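PDB 5TCB: PelA from Pseudomonas aeruginosa, which probably hydrolyses glycosidic bonds through the glycoside hydrolase domain crystallised here, and as a full-length protein probably also acts as a deacetylase. Local coordinates for residues Pro24-Ala32 / Val258-Leu269. Sequence-based numbering, arbitrary orientation.
Sequences PSSVAFWYA and VPFVSTPALDYL
Phe260 packs its ring flat against the backbone of Ala28 and Phe29. Ala28 CA stands 3.7 Å from the ring centroid and only 12° off its normal, a CH-pi contact over the face, while Phe29 N lies above the same face nearer the rim. With CG anti to the backbone N, the Phe260 ring reaches from its own strand across to strand 27-30. The Phe29 ring receives Phe260 CD2 at its edge, with Phe29 CD1 3.9 Å away. The carbonyl oxygen of Val27 is buried here without a polar partner.

Strands 27-30 and 258-262 are the first and last of eight parallel strands in a beta/alpha-barrel-like domain, consistent with family GH114. Their axes approach to 6.4 Å at 35°, and no backbone hydrogen bond joins the two strands; side chains fill the seam, with Val258 CG1 4.1 Å from both Pro24 CG and Val27 CG1. Leu266 sets CD1 against Phe29 CB and CB against Tyr31 CD2. The outer Trp30 indole lies against backbone, CH2 3.4 Å from Asp267 O and CZ3 3.3 Å obliquely from Tyr268 N.

Beyond the strand ends, Tyr31 N donates to Leu266 O (2.9 Å, 164°), which also lies over one Trp30 face. At the Phe260 ring edge, a water donates to Phe29 O and Tyr268 O and accepts from Ser262 OG, its oxygen 2.7 to 2.8 Å from all three.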
# COMPACT_ATOMS: atom_id res chain seq x y z
N PRO A 24 11.25 -8.62 -0.17
CA PRO A 24 12.22 -7.67 -0.70
C PRO A 24 13.48 -7.52 0.15
O PRO A 24 13.45 -7.60 1.38
CB PRO A 24 11.45 -6.35 -0.69
CG PRO A 24 10.55 -6.48 0.46
CD PRO A 24 10.13 -7.93 0.49
N SER A 25 14.58 -7.23 -0.53
CA SER A 25 15.81 -6.82 0.12
C SER A 25 15.85 -5.32 0.37
O SER A 25 16.55 -4.85 1.29
CB SER A 25 17.03 -7.21 -0.74
OG SER A 25 17.20 -8.61 -0.79
N SER A 26 15.14 -4.57 -0.46
CA SER A 26 15.02 -3.12 -0.41
C SER A 26 13.73 -2.77 -1.13
O SER A 26 13.21 -3.56 -1.91
CB SER A 26 16.20 -2.41 -1.07
OG SER A 26 16.26 -2.70 -2.46
N VAL A 27 13.19 -1.59 -0.83
CA VAL A 27 11.90 -1.20 -1.40
C VAL A 27 11.87 0.31 -1.56
O VAL A 27 12.41 1.05 -0.72
CB VAL A 27 10.73 -1.73 -0.53
CG1 VAL A 27 10.72 -1.12 0.88
CG2 VAL A 27 9.43 -1.52 -1.22
N ALA A 28 11.25 0.75 -2.65
CA ALA A 28 10.92 2.15 -2.88
C ALA A 28 9.46 2.28 -3.30
O ALA A 28 8.87 1.36 -3.88
CB ALA A 28 11.85 2.78 -3.94
N PHE A 29 8.89 3.45 -3.01
CA PHE A 29 7.54 3.83 -3.42
C PHE A 29 7.63 5.16 -4.14
O PHE A 29 8.27 6.09 -3.62
CB PHE A 29 6.61 4.02 -2.21
CG PHE A 29 6.23 2.75 -1.47
CD1 PHE A 29 7.15 2.10 -0.66
CD2 PHE A 29 4.94 2.23 -1.58
CE1 PHE A 29 6.82 0.95 0.02
CE2 PHE A 29 4.59 1.07 -0.90
CZ PHE A 29 5.54 0.42 -0.11
N TRP A 30 6.99 5.26 -5.31
CA TRP A 30 7.00 6.49 -6.09
C TRP A 30 5.62 6.65 -6.71
O TRP A 30 5.24 5.85 -7.57
CB TRP A 30 8.08 6.47 -7.17
CG TRP A 30 8.16 7.78 -7.89
CD1 TRP A 30 7.30 8.22 -8.89
CD2 TRP A 30 9.10 8.85 -7.68
NE1 TRP A 30 7.67 9.47 -9.29
CE2 TRP A 30 8.77 9.88 -8.58
CE3 TRP A 30 10.19 9.02 -6.84
CZ2 TRP A 30 9.46 11.07 -8.63
CZ3 TRP A 30 10.91 10.19 -6.90
CH2 TRP A 30 10.55 11.22 -7.79
N TYR A 31 4.87 7.65 -6.28
CA TYR A 31 3.49 7.81 -6.74
C TYR A 31 3.32 9.00 -7.67
O TYR A 31 2.19 9.29 -8.12
CB TYR A 31 2.57 7.99 -5.54
CG TYR A 31 2.38 6.76 -4.66
CD1 TYR A 31 2.72 5.49 -5.10
CD2 TYR A 31 1.84 6.88 -3.40
CE1 TYR A 31 2.52 4.39 -4.31
CE2 TYR A 31 1.65 5.76 -2.59
CZ TYR A 31 1.97 4.54 -3.06
OH TYR A 31 1.79 3.43 -2.28
N ALA A 32 4.38 9.75 -7.92
CA ALA A 32 4.33 10.99 -8.65
C ALA A 32 4.61 10.77 -10.14
O ALA A 32 5.03 9.69 -10.58
CB ALA A 32 5.32 11.99 -8.06
N VAL A 258 12.09 -4.16 6.46
CA VAL A 258 12.66 -3.66 5.22
C VAL A 258 12.12 -2.25 5.03
O VAL A 258 10.91 -2.10 4.79
CB VAL A 258 12.31 -4.55 4.03
CG1 VAL A 258 12.99 -4.04 2.75
CG2 VAL A 258 12.74 -5.98 4.30
N PRO A 259 12.93 -1.20 5.20
CA PRO A 259 12.37 0.15 5.28
C PRO A 259 12.39 0.94 3.99
O PRO A 259 13.23 0.70 3.12
CB PRO A 259 13.29 0.82 6.30
CG PRO A 259 14.63 0.21 5.98
CD PRO A 259 14.36 -1.23 5.60
N PHE A 260 11.50 1.92 3.90
CA PHE A 260 11.62 3.02 2.97
C PHE A 260 11.26 4.27 3.73
O PHE A 260 10.17 4.34 4.30
CB PHE A 260 10.72 2.86 1.76
CG PHE A 260 10.92 3.91 0.68
CD1 PHE A 260 12.15 4.06 0.04
CD2 PHE A 260 9.85 4.70 0.25
CE1 PHE A 260 12.33 5.00 -0.97
CE2 PHE A 260 10.02 5.63 -0.76
CZ PHE A 260 11.25 5.78 -1.39
N VAL A 261 12.17 5.23 3.76
CA VAL A 261 11.98 6.45 4.53
C VAL A 261 11.89 7.59 3.54
O VAL A 261 12.87 7.91 2.85
CB VAL A 261 13.11 6.67 5.54
CG1 VAL A 261 12.78 7.87 6.43
CG2 VAL A 261 13.37 5.38 6.35
N SER A 262 10.71 8.20 3.43
CA SER A 262 10.46 9.12 2.33
C SER A 262 9.51 10.22 2.80
O SER A 262 9.38 10.48 3.99
CB SER A 262 9.95 8.34 1.11
OG SER A 262 9.96 9.15 -0.04
N THR A 263 8.89 10.90 1.85
CA THR A 263 7.93 11.97 2.08
C THR A 263 6.51 11.46 1.89
O THR A 263 6.28 10.49 1.15
CB THR A 263 8.17 13.12 1.09
OG1 THR A 263 7.99 12.62 -0.24
CG2 THR A 263 9.56 13.70 1.25
N PRO A 264 5.52 12.13 2.48
CA PRO A 264 4.13 11.63 2.36
C PRO A 264 3.56 11.66 0.95
O PRO A 264 2.62 10.92 0.67
CB PRO A 264 3.35 12.57 3.29
CG PRO A 264 4.19 13.83 3.35
CD PRO A 264 5.60 13.35 3.30
N ALA A 265 4.09 12.51 0.07
CA ALA A 265 3.67 12.51 -1.32
C ALA A 265 4.32 11.40 -2.13
O ALA A 265 3.85 11.10 -3.23
CB ALA A 265 4.00 13.86 -1.96
N LEU A 266 5.35 10.76 -1.59
CA LEU A 266 6.08 9.70 -2.29
C LEU A 266 6.53 10.19 -3.66
O LEU A 266 6.36 9.53 -4.70
CB LEU A 266 5.25 8.41 -2.39
CG LEU A 266 5.06 7.56 -1.13
CD1 LEU A 266 6.33 7.40 -0.32
CD2 LEU A 266 3.93 8.12 -0.28
N ASP A 267 7.16 11.37 -3.63
CA ASP A 267 7.67 12.04 -4.82
C ASP A 267 9.17 12.30 -4.70
O ASP A 267 9.68 13.26 -5.27
CB ASP A 267 6.91 13.34 -5.04
CG ASP A 267 7.09 14.34 -3.90
OD1 ASP A 267 7.73 14.01 -2.88
OD2 ASP A 267 6.54 15.46 -4.02
N TYR A 268 9.86 11.42 -3.97
CA TYR A 268 11.21 11.65 -3.49
C TYR A 268 11.97 10.34 -3.52
O TYR A 268 11.42 9.29 -3.18
CB TYR A 268 11.17 12.21 -2.06
CG TYR A 268 12.49 12.29 -1.27
CD1 TYR A 268 13.54 13.09 -1.69
CD2 TYR A 268 12.62 11.63 -0.06
CE1 TYR A 268 14.72 13.19 -0.92
CE2 TYR A 268 13.76 11.72 0.70
CZ TYR A 268 14.81 12.50 0.29
OH TYR A 268 15.93 12.58 1.08
N LEU A 269 13.25 10.40 -3.91
CA LEU A 269 14.10 9.22 -3.87
C LEU A 269 14.57 9.03 -2.43
O LEU A 269 15.70 9.35 -2.05
CB LEU A 269 15.24 9.35 -4.86
CG LEU A 269 14.93 9.02 -6.31
CD1 LEU A 269 16.07 9.46 -7.21
CD2 LEU A 269 14.66 7.51 -6.46
O HOH W 1 8.97 8.51 -2.50